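Side-chain contacts in lectin (Pleurotus ostreatus, PDB 6T0Q), which binds N-acetyl-D-galactosamine, and probably related galactose-type sugars, at a site that also holds a calcium ion: residues V103-P107 with T108-F112; T243-N247 with G248-G252; P266-P270 with T271-F275; A279-G283 with G284-V288. All blocks are in the same frame, centred on the assembly; numbering follows the deposited sequence.

The four contacts follow one another along the chain, interaction 1 centred about 20 Å from interaction 3 and about 42 Å from interaction 4, which lies on the opposite side of the chain's centre. Interactions 2, 3 and 4 all reach one antiparallel sheet, interaction 4 crossing from it to strand 287-296 of the facing sheet. Strand 273-281 starts in interaction 3 beside strand 241-246 of interaction 2, and these contacts touch where Asn247 meets Asn273, their centres about 12 Å apart. Interactions 1 and 3 close loops between apparently corresponding strands, an asparagine amide gripping the backbone four residues back; interaction 4 carries the calcium and sugar site at the opposite end of strand 273-281.

Interaction 1: V103-P107 with T108-F112; sequences VALQP and TWNLF. With NAG (2-acetamido-2-deoxy-beta-D-glucopyranose), chain E.
Asn110 turns its side-chain amide back on the loop and closes two hydrogen bonds with the main chain of Gln106. Gln106 N donates to Asn110 OD1 over 2.7 Å, meeting a lone pair in the plane of that carbonyl, and Asn110 ND2 returns a bond of 3.0 Å to Gln106 O. The second bond is less regular, its donor tilted 26° from the carbonyl plane of Gln106. With CG anti to the carbonyl carbon (chi1 -68°), the amide reaches back across the turn. Its acceptor is doubly used, since OD1 also takes a bond from Asn85 ND2; Gln106 O likewise receives Ser67 OG in addition to Asn110. The loop so braced carries the chain from strand 98-104 to strand 109-118, which belong to different sheets of a beta-sandwich. On the inner side, Leu105 crosses the Asn110 side chain at about a right angle, its CB 3.6 Å from Asn110 OD1, and its CD2 reaches Phe112 CZ at 4.0 Å. Outside, the Trp109 ring is covered on both faces. The amide end of Gln106 stands over one, its plane 84° from that of the indole. N2 of an N-acetylglucosamine, probably part of a glycan on the Asn58-Ile59-Thr60 sequon, lies over the other, 3.5 Å from Trp109 CE3; Thr60 and Pro163 also border this sugar.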
loop_
_atom_site.group_PDB
_atom_site.type_symbol
_atom_site.label_atom_id
_atom_site.label_comp_id
_atom_site.label_asym_id
_atom_site.label_seq_id
_atom_site.Cartn_x
_atom_site.Cartn_y
_atom_site.Cartn_z
ATOM N N VAL A 103 11.555 2.594 18.678
ATOM C CA VAL A 103 11.963 1.364 17.995
ATOM C C VAL A 103 10.877 0.304 18.157
ATOM O O VAL A 103 10.224 0.209 19.204
ATOM C CB VAL A 103 13.334 0.866 18.519
ATOM C CG1 VAL A 103 13.214 0.339 19.952
ATOM C CG2 VAL A 103 13.919 -0.211 17.588
ATOM N N ALA A 104 10.687 -0.492 17.101
ATOM C CA ALA A 104 9.888 -1.711 17.170
ATOM C C ALA A 104 10.657 -2.819 17.888
ATOM O O ALA A 104 11.889 -2.855 17.879
ATOM C CB ALA A 104 9.506 -2.189 15.764
ATOM N N LEU A 105 9.919 -3.747 18.496
ATOM C CA LEU A 105 10.528 -4.767 19.341
ATOM C C LEU A 105 10.127 -6.161 18.879
ATOM O O LEU A 105 9.103 -6.349 18.217
ATOM C CB LEU A 105 10.120 -4.588 20.811
ATOM C CG LEU A 105 10.613 -3.293 21.460
ATOM C CD1 LEU A 105 10.144 -3.250 22.914
ATOM C CD2 LEU A 105 12.138 -3.207 21.369
ATOM N N GLN A 106 10.951 -7.138 19.254
ATOM C CA GLN A 106 10.568 -8.535 19.150
ATOM C C GLN A 106 9.561 -8.879 20.246
ATOM O O GLN A 106 9.553 -8.255 21.310
ATOM C CB GLN A 106 11.799 -9.437 19.263
ATOM C CG GLN A 106 12.759 -9.298 18.083
ATOM C CD GLN A 106 14.134 -9.860 18.378
ATOM O OE1 GLN A 106 14.413 -10.324 19.490
ATOM N NE2 GLN A 106 15.004 -9.816 17.386
ATOM N N PRO A 107 8.701 -9.874 20.014
ATOM C CA PRO A 107 7.605 -10.125 20.967
ATOM C C PRO A 107 8.032 -10.646 22.337
ATOM O O PRO A 107 7.386 -10.287 23.331
ATOM C CB PRO A 107 6.729 -11.149 20.227
ATOM C CG PRO A 107 7.619 -11.726 19.164
ATOM C CD PRO A 107 8.514 -10.608 18.752
ATOM N N THR A 108 9.068 -11.481 22.456
ATOM C CA THR A 108 9.311 -12.129 23.745
ATOM C C THR A 108 10.622 -11.750 24.435
ATOM O O THR A 108 10.710 -11.870 25.667
ATOM C CB THR A 108 9.260 -13.660 23.598
ATOM O OG1 THR A 108 10.320 -14.097 22.741
ATOM C CG2 THR A 108 7.924 -14.089 23.005
ATOM N N TRP A 109 11.647 -11.343 23.695
ATOM C CA TRP A 109 12.887 -10.878 24.306
ATOM C C TRP A 109 13.527 -9.866 23.371
ATOM O O TRP A 109 13.318 -9.913 22.155
ATOM C CB TRP A 109 13.873 -12.026 24.602
ATOM C CG TRP A 109 14.344 -12.792 23.376
ATOM C CD1 TRP A 109 13.831 -13.970 22.903
ATOM C CD2 TRP A 109 15.429 -12.450 22.494
ATOM N NE1 TRP A 109 14.512 -14.367 21.778
ATOM C CE2 TRP A 109 15.498 -13.456 21.505
ATOM C CE3 TRP A 109 16.337 -11.384 22.437
ATOM C CZ2 TRP A 109 16.440 -13.432 20.469
ATOM C CZ3 TRP A 109 17.274 -11.357 21.400
ATOM C CH2 TRP A 109 17.318 -12.380 20.433
ATOM N N ASN A 110 14.307 -8.946 23.944
ATOM C CA ASN A 110 14.971 -7.920 23.148
ATOM C C ASN A 110 16.347 -7.621 23.722
ATOM O O ASN A 110 16.495 -7.435 24.935
ATOM C CB ASN A 110 14.123 -6.645 23.080
ATOM C CG ASN A 110 12.851 -6.849 22.283
ATOM O OD1 ASN A 110 12.874 -6.818 21.056
ATOM N ND2 ASN A 110 11.739 -7.089 22.976
ATOM N N LEU A 111 17.348 -7.573 22.844
ATOM C CA LEU A 111 18.724 -7.293 23.238
ATOM C C LEU A 111 19.007 -5.809 23.035
ATOM O O LEU A 111 19.032 -5.323 21.898
ATOM C CB LEU A 111 19.709 -8.139 22.437
ATOM C CG LEU A 111 21.162 -7.815 22.792
ATOM C CD1 LEU A 111 21.493 -8.295 24.217
ATOM C CD2 LEU A 111 22.096 -8.434 21.771
ATOM N N PHE A 112 19.235 -5.091 24.135
ATOM C CA PHE A 112 19.630 -3.692 24.075
ATOM C C PHE A 112 21.136 -3.603 24.282
ATOM O O PHE A 112 21.684 -4.261 25.172
ATOM C CB PHE A 112 18.870 -2.874 25.119
ATOM C CG PHE A 112 17.378 -2.914 24.922
ATOM C CD1 PHE A 112 16.615 -3.938 25.476
ATOM C CD2 PHE A 112 16.747 -1.963 24.133
ATOM C CE1 PHE A 112 15.246 -4.001 25.267
ATOM C CE2 PHE A 112 15.372 -2.019 23.922
ATOM C CZ PHE A 112 14.625 -3.036 24.488
HETATM C C1 NAG E . 17.256 -13.711 25.764
HETATM C C2 NAG E . 18.048 -14.538 24.750
HETATM C C3 NAG E . 17.138 -15.557 24.054
HETATM C C4 NAG E . 16.389 -16.414 25.068
HETATM C C5 NAG E . 15.667 -15.504 26.065
HETATM C C6 NAG E . 14.984 -16.259 27.180
HETATM C C7 NAG E . 19.999 -13.389 23.813
HETATM C C8 NAG E . 20.507 -12.473 22.736
HETATM N N2 NAG E . 18.695 -13.676 23.773
HETATM O O3 NAG E . 17.946 -16.368 23.211
HETATM O O5 NAG E . 16.592 -14.590 26.687
HETATM O O6 NAG E . 15.921 -16.671 28.165
HETATM O O7 NAG E . 20.733 -13.837 24.686
#

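Interaction 2: T243-N247 with G248-G252; sequences TLYVN and GATVG
The Tyr245 ring slants against Thr250, the two side chains lying side by side and pointing the same way, with Tyr245 CE2 3.4 Å from Thr250 OG1. Ala249 O is close to the root of the same ring, 3.5 Å from Tyr245 CB, and Phe320 from outside the hairpin meets the tyrosine edge-to-face. The other flat group, the amide of Asn247, is turned away to strand 273-281, bonding to Asn273 OD1 and Thr274 N. Strands 241-246 and 249-254 form a beta hairpin closed by a type I' turn from Val246 to Ala249; Val246 N donates to Ala249 O and Ala249 N to Val246 O, each over 2.9 Å. Gly248, at the turn, has a positive phi of 84°, a conformation readily taken by glycine. Farther along, a classic beta bulge sets both Val251 and Gly252 opposite Leu244. Leu244 O takes a bond of 2.8 Å from Val251 N and a weak one from Gly252 N, while Leu244 N gives a nearly straight bond to Gly252 O. The bulge brings Val251 to the face of the sheet that carries Leu244 and Val246. There Val251 CG2 presses tightly on Val246 CG1 at 3.4 Å and Val251 CG1 rests 3.9 Å from Leu244 CD2, with Tyr263 and Ile265 of the other sheet packed against the cluster.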
loop_
_atom_site.group_PDB
_atom_site.type_symbol
_atom_site.label_atom_id
_atom_site.label_comp_id
_atom_site.label_asym_id
_atom_site.label_seq_id
_atom_site.Cartn_x
_atom_site.Cartn_y
_atom_site.Cartn_z
ATOM N N THR A 243 -9.202 17.669 15.054
ATOM C CA THR A 243 -9.460 16.284 15.411
ATOM C C THR A 243 -8.600 15.409 14.512
ATOM O O THR A 243 -8.533 15.639 13.299
ATOM C CB THR A 243 -10.942 15.915 15.267
ATOM O OG1 THR A 243 -11.719 16.744 16.138
ATOM C CG2 THR A 243 -11.164 14.460 15.658
ATOM N N LEU A 244 -7.950 14.414 15.106
ATOM C CA LEU A 244 -6.979 13.573 14.426
ATOM C C LEU A 244 -7.523 12.158 14.311
ATOM O O LEU A 244 -8.042 11.616 15.294
ATOM C CB LEU A 244 -5.657 13.550 15.189
ATOM C CG LEU A 244 -4.606 12.548 14.704
ATOM C CD1 LEU A 244 -4.059 12.973 13.335
ATOM C CD2 LEU A 244 -3.492 12.440 15.739
ATOM N N TYR A 245 -7.370 11.565 13.123
ATOM C CA TYR A 245 -7.783 10.197 12.825
ATOM C C TYR A 245 -6.620 9.418 12.223
ATOM O O TYR A 245 -5.774 9.981 11.520
ATOM C CB TYR A 245 -8.957 10.167 11.823
ATOM C CG TYR A 245 -10.152 10.999 12.235
ATOM C CD1 TYR A 245 -10.167 12.374 12.033
ATOM C CD2 TYR A 245 -11.268 10.403 12.818
ATOM C CE1 TYR A 245 -11.258 13.140 12.407
ATOM C CE2 TYR A 245 -12.363 11.156 13.195
ATOM C CZ TYR A 245 -12.353 12.526 12.991
ATOM O OH TYR A 245 -13.440 13.283 13.366
ATOM N N VAL A 246 -6.592 8.108 12.475
ATOM C CA VAL A 246 -5.671 7.203 11.791
ATOM C C VAL A 246 -6.473 6.006 11.290
ATOM O O VAL A 246 -7.189 5.360 12.065
ATOM C CB VAL A 246 -4.490 6.759 12.684
ATOM C CG1 VAL A 246 -4.952 5.950 13.868
ATOM C CG2 VAL A 246 -3.486 5.953 11.873
ATOM N N ASN A 247 -6.386 5.745 9.985
ATOM C CA ASN A 247 -7.170 4.696 9.327
ATOM C C ASN A 247 -8.652 4.787 9.689
ATOM O O ASN A 247 -9.327 3.779 9.901
ATOM C CB ASN A 247 -6.602 3.320 9.654
ATOM C CG ASN A 247 -5.171 3.186 9.201
ATOM O OD1 ASN A 247 -4.807 3.703 8.142
ATOM N ND2 ASN A 247 -4.338 2.528 10.012
ATOM N N GLY A 248 -9.160 6.017 9.778
ATOM C CA GLY A 248 -10.566 6.249 10.050
ATOM C C GLY A 248 -10.965 6.214 11.509
ATOM O O GLY A 248 -12.103 6.580 11.830
ATOM N N ALA A 249 -10.082 5.789 12.405
ATOM C CA ALA A 249 -10.403 5.734 13.822
ATOM C C ALA A 249 -9.980 7.030 14.503
ATOM O O ALA A 249 -8.915 7.579 14.208
ATOM C CB ALA A 249 -9.713 4.541 14.485
ATOM N N THR A 250 -10.827 7.519 15.407
ATOM C CA THR A 250 -10.527 8.742 16.136
ATOM C C THR A 250 -9.355 8.517 17.077
ATOM O O THR A 250 -9.363 7.577 17.870
ATOM C CB THR A 250 -11.745 9.202 16.929
ATOM O OG1 THR A 250 -12.857 9.341 16.044
ATOM C CG2 THR A 250 -11.462 10.549 17.587
ATOM N N VAL A 251 -8.340 9.367 16.981
ATOM C CA VAL A 251 -7.201 9.321 17.895
ATOM C C VAL A 251 -7.349 10.334 19.020
ATOM O O VAL A 251 -7.205 9.991 20.192
ATOM C CB VAL A 251 -5.879 9.527 17.128
ATOM C CG1 VAL A 251 -4.721 9.662 18.106
ATOM C CG2 VAL A 251 -5.643 8.357 16.205
ATOM N N GLY A 252 -7.648 11.584 18.687
ATOM C CA GLY A 252 -7.784 12.597 19.718
ATOM C C GLY A 252 -8.098 13.945 19.111
ATOM O O GLY A 252 -8.135 14.116 17.887
#

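Interaction 3: P266-P270 with T271-F275; sequences PNLHP and TFNTF
His269 and Asn273 are joined by two hydrogen bonds of 2.9 Å, one from His269 N to Asn273 OD1 and one from Asn273 ND2 to His269 O. The first arrives in the plane of the asparagine carbonyl, on a lone pair; the second is the straighter at the hydrogen. Asn273 OD1 also accepts from Asn247 ND2 of the neighbouring hairpin, so this oxygen is gripped twice. A further pair of hydrogen bonds ends on the imidazole. His269 ND1 accepts from both Thr271 N and Phe272 N, each at 3.1 Å, the two donors standing 33° and 21° from the ring plane. With CG anti to the backbone N, chi1 -174° turns the ND1 side of the ring toward these two amides, and a nitrogen that accepts twice is probably unprotonated, which would place the ring proton on NE2. Thr271 OG1 makes a close polar approach to His269 CE1 at 3.1 Å. Van der Waals contacts fill in around the polar groups. Pro270 CD sits over one face of the imidazole, and Leu268 crosses the asparagine amide, its CD2 3.5 Å from Asn273 OD1. Leu268 itself reaches down onto Ala229, Ala232 and Ile294 of the opposing sheet. This loop follows strand 261-265 in that sheet and leads into strand 273-281, which runs between strands 214-222 and 241-246; just ahead of the strand, Phe272 meets Phe272 of the second subunit.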
loop_
_atom_site.group_PDB
_atom_site.type_symbol
_atom_site.label_atom_id
_atom_site.label_comp_id
_atom_site.label_asym_id
_atom_site.label_seq_id
_atom_site.Cartn_x
_atom_site.Cartn_y
_atom_site.Cartn_z
ATOM N N PRO A 266 -0.385 2.275 18.739
ATOM C CA PRO A 266 0.351 1.014 18.904
ATOM C C PRO A 266 -0.087 -0.086 17.953
ATOM O O PRO A 266 0.469 -1.188 18.016
ATOM C CB PRO A 266 0.012 0.630 20.353
ATOM C CG PRO A 266 -1.420 1.090 20.495
ATOM C CD PRO A 266 -1.541 2.365 19.649
ATOM N N ASN A 267 -1.055 0.180 17.080
ATOM C CA ASN A 267 -1.714 -0.861 16.300
ATOM C C ASN A 267 -1.828 -0.450 14.838
ATOM O O ASN A 267 -2.880 -0.587 14.216
ATOM C CB ASN A 267 -3.096 -1.156 16.878
ATOM C CG ASN A 267 -4.013 0.056 16.832
ATOM O OD1 ASN A 267 -3.552 1.199 16.842
ATOM N ND2 ASN A 267 -5.317 -0.187 16.768
ATOM N N LEU A 268 -0.736 0.068 14.270
ATOM C CA LEU A 268 -0.723 0.420 12.853
ATOM C C LEU A 268 -1.036 -0.794 11.981
ATOM O O LEU A 268 -0.768 -1.939 12.351
ATOM C CB LEU A 268 0.641 0.975 12.453
ATOM C CG LEU A 268 1.088 2.317 13.020
ATOM C CD1 LEU A 268 2.484 2.627 12.500
ATOM C CD2 LEU A 268 0.099 3.389 12.590
ATOM N N HIS A 269 -1.624 -0.534 10.816
ATOM C CA HIS A 269 -1.642 -1.535 9.764
ATOM C C HIS A 269 -0.203 -1.774 9.304
ATOM O O HIS A 269 0.611 -0.849 9.308
ATOM C CB HIS A 269 -2.504 -1.065 8.590
ATOM C CG HIS A 269 -2.690 -2.094 7.518
ATOM N ND1 HIS A 269 -1.831 -2.217 6.446
ATOM C CD2 HIS A 269 -3.640 -3.049 7.352
ATOM C CE1 HIS A 269 -2.242 -3.203 5.664
ATOM N NE2 HIS A 269 -3.335 -3.727 6.193
ATOM N N PRO A 270 0.146 -3.010 8.933
ATOM C CA PRO A 270 1.556 -3.295 8.620
ATOM C C PRO A 270 2.091 -2.582 7.385
ATOM O O PRO A 270 3.310 -2.385 7.299
ATOM C CB PRO A 270 1.579 -4.825 8.440
ATOM C CG PRO A 270 0.165 -5.224 8.264
ATOM C CD PRO A 270 -0.655 -4.241 9.030
ATOM N N THR A 271 1.247 -2.196 6.420
ATOM C CA THR A 271 1.766 -1.613 5.184
ATOM C C THR A 271 1.119 -0.302 4.745
ATOM O O THR A 271 1.743 0.422 3.962
ATOM C CB THR A 271 1.655 -2.613 4.022
ATOM O OG1 THR A 271 0.285 -3.008 3.846
ATOM C CG2 THR A 271 2.522 -3.840 4.284
ATOM N N PHE A 272 -0.080 0.043 5.214
ATOM C CA PHE A 272 -0.803 1.188 4.668
ATOM C C PHE A 272 -1.503 1.911 5.808
ATOM O O PHE A 272 -2.382 1.334 6.452
ATOM C CB PHE A 272 -1.817 0.716 3.602
ATOM C CG PHE A 272 -2.489 1.830 2.819
ATOM C CD1 PHE A 272 -3.499 2.598 3.385
ATOM C CD2 PHE A 272 -2.146 2.063 1.491
ATOM C CE1 PHE A 272 -4.131 3.610 2.648
ATOM C CE2 PHE A 272 -2.774 3.058 0.749
ATOM C CZ PHE A 272 -3.768 3.835 1.329
ATOM N N ASN A 273 -1.137 3.176 6.043
ATOM C CA ASN A 273 -1.731 3.964 7.120
ATOM C C ASN A 273 -2.007 5.382 6.654
ATOM O O ASN A 273 -1.124 6.032 6.086
ATOM C CB ASN A 273 -0.816 3.985 8.351
ATOM C CG ASN A 273 -0.686 2.620 8.978
ATOM O OD1 ASN A 273 -1.565 2.187 9.720
ATOM N ND2 ASN A 273 0.392 1.920 8.658
ATOM N N THR A 274 -3.219 5.866 6.931
ATOM C CA THR A 274 -3.666 7.190 6.514
ATOM C C THR A 274 -3.958 8.046 7.740
ATOM O O THR A 274 -4.794 7.680 8.574
ATOM C CB THR A 274 -4.919 7.107 5.637
ATOM O OG1 THR A 274 -4.583 6.530 4.368
ATOM C CG2 THR A 274 -5.490 8.513 5.409
ATOM N N PHE A 275 -3.284 9.185 7.837
ATOM C CA PHE A 275 -3.509 10.151 8.898
ATOM C C PHE A 275 -4.413 11.243 8.350
ATOM O O PHE A 275 -4.152 11.778 7.269
ATOM C CB PHE A 275 -2.173 10.723 9.386
ATOM C CG PHE A 275 -1.210 9.654 9.863
ATOM C CD1 PHE A 275 -0.407 8.973 8.965
ATOM C CD2 PHE A 275 -1.135 9.316 11.204
ATOM C CE1 PHE A 275 0.467 7.968 9.398
ATOM C CE2 PHE A 275 -0.265 8.316 11.647
ATOM C CZ PHE A 275 0.533 7.648 10.747
#

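Interaction 4: A279-G283 with G284-V288; sequences ATNGG and GPAGV. With CA (calcium ion), chain G; NAG (2-acetamido-2-deoxy-beta-D-glucopyranose), chain B.
The second calcium site is built round the loop in which the side chain of Asn281 reaches Gly284 O and shares the metal with Gly283 and Pro285. Asn281 OD1 binds the ion at 2.6 Å, Gly283 O at 2.8 Å and Pro285 O at 2.5 Å; Asp239 and Asp240 complete the set. Extended from the strand with CG anti to the backbone N (chi1 -179°), the asparagine is held at both ends of its amide. OD1 also accepts Gly283 N at 2.9 Å, closing an Asx turn in which the donor stands well above the carbonyl plane, while ND2 gives a bent bond of 3.2 Å to Gly284 O and another to Pro212 O. Ala286 CB packs 3.6 Å from Asn281 CG, beside the amide. Nearer the strands, Ala279 CB meets Val288 CB at 4.2 Å, with Phe218 touching both residues. Gly283 also takes part in the N-acetyl-D-galactosamine site, so the loop that holds the ion serves the sugar as well. Two aspartates, an asparagine side chain and main-chain carbonyls thus surround a calcium in a loop between strands 273-281 and 287-296 of opposing sheets, an arrangement in keeping with a calcium-containing beta-sandwich carbohydrate-binding module.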
loop_
_atom_site.group_PDB
_atom_site.type_symbol
_atom_site.label_atom_id
_atom_site.label_comp_id
_atom_site.label_asym_id
_atom_site.label_seq_id
_atom_site.Cartn_x
_atom_site.Cartn_y
_atom_site.Cartn_z
ATOM N N ALA A 279 -9.263 20.280 10.939
ATOM C CA ALA A 279 -8.827 21.431 11.719
ATOM C C ALA A 279 -9.770 22.593 11.454
ATOM O O ALA A 279 -10.231 22.778 10.324
ATOM C CB ALA A 279 -7.383 21.821 11.382
ATOM N N THR A 280 -10.063 23.372 12.493
ATOM C CA THR A 280 -11.082 24.412 12.419
ATOM C C THR A 280 -10.510 25.760 12.820
ATOM O O THR A 280 -9.783 25.871 13.814
ATOM C CB THR A 280 -12.279 24.071 13.314
ATOM O OG1 THR A 280 -12.855 22.834 12.876
ATOM C CG2 THR A 280 -13.346 25.181 13.255
ATOM N N ASN A 281 -10.837 26.781 12.036
ATOM C CA ASN A 281 -10.452 28.150 12.328
ATOM C C ASN A 281 -11.664 28.908 12.854
ATOM O O ASN A 281 -12.683 29.011 12.163
ATOM C CB ASN A 281 -9.906 28.857 11.091
ATOM C CG ASN A 281 -9.478 30.284 11.393
ATOM O OD1 ASN A 281 -9.089 30.595 12.523
ATOM N ND2 ASN A 281 -9.556 31.158 10.393
ATOM N N GLY A 282 -11.544 29.446 14.067
ATOM C CA GLY A 282 -12.570 30.316 14.602
ATOM C C GLY A 282 -12.511 31.741 14.099
ATOM O O GLY A 282 -13.418 32.524 14.398
ATOM N N GLY A 283 -11.479 32.083 13.343
ATOM C CA GLY A 283 -11.303 33.425 12.817
ATOM C C GLY A 283 -9.864 33.863 12.996
ATOM O O GLY A 283 -9.207 33.532 13.984
ATOM N N GLY A 284 -9.365 34.616 12.019
ATOM C CA GLY A 284 -8.019 35.137 12.064
ATOM C C GLY A 284 -6.999 34.174 11.486
ATOM O O GLY A 284 -7.303 33.380 10.587
ATOM N N PRO A 285 -5.760 34.238 11.986
ATOM C CA PRO A 285 -4.724 33.295 11.536
ATOM C C PRO A 285 -5.143 31.857 11.797
ATOM O O PRO A 285 -5.876 31.565 12.748
ATOM C CB PRO A 285 -3.499 33.676 12.380
ATOM C CG PRO A 285 -3.763 35.102 12.831
ATOM C CD PRO A 285 -5.260 35.179 13.007
ATOM N N ALA A 286 -4.667 30.952 10.943
ATOM C CA ALA A 286 -4.997 29.539 11.083
ATOM C C ALA A 286 -3.834 28.677 10.608
ATOM O O ALA A 286 -3.095 29.056 9.695
ATOM C CB ALA A 286 -6.261 29.182 10.285
ATOM N N GLY A 287 -3.704 27.501 11.216
ATOM C CA GLY A 287 -2.726 26.527 10.763
ATOM C C GLY A 287 -2.818 25.270 11.604
ATOM O O GLY A 287 -3.325 25.282 12.729
ATOM N N VAL A 288 -2.325 24.175 11.030
ATOM C CA VAL A 288 -2.127 22.938 11.778
ATOM C C VAL A 288 -0.707 22.460 11.509
ATOM O O VAL A 288 -0.181 22.630 10.402
ATOM C CB VAL A 288 -3.178 21.858 11.419
ATOM C CG1 VAL A 288 -3.113 21.504 9.956
ATOM C CG2 VAL A 288 -3.000 20.582 12.283
HETATM CA CA CA G . -7.575 31.265 14.496
HETATM C C1 NAG B . -14.822 19.239 11.783
HETATM C C2 NAG B . -16.214 18.662 11.587
HETATM C C3 NAG B . -17.256 19.676 12.017
HETATM C C4 NAG B . -17.048 20.044 13.479
HETATM C C5 NAG B . -15.612 20.503 13.749
HETATM C C6 NAG B . -15.299 20.514 15.230
HETATM C C7 NAG B . -16.643 16.964 9.877
HETATM C C8 NAG B . -16.877 16.693 8.421
HETATM N N2 NAG B . -16.442 18.242 10.213
HETATM O O3 NAG B . -18.550 19.110 11.840
HETATM O O4 NAG B . -18.000 21.032 13.560
HETATM O O5 NAG B . -14.645 19.614 13.161
HETATM O O6 NAG B . -14.965 21.816 15.683
HETATM O O7 NAG B . -16.629 16.062 10.714
#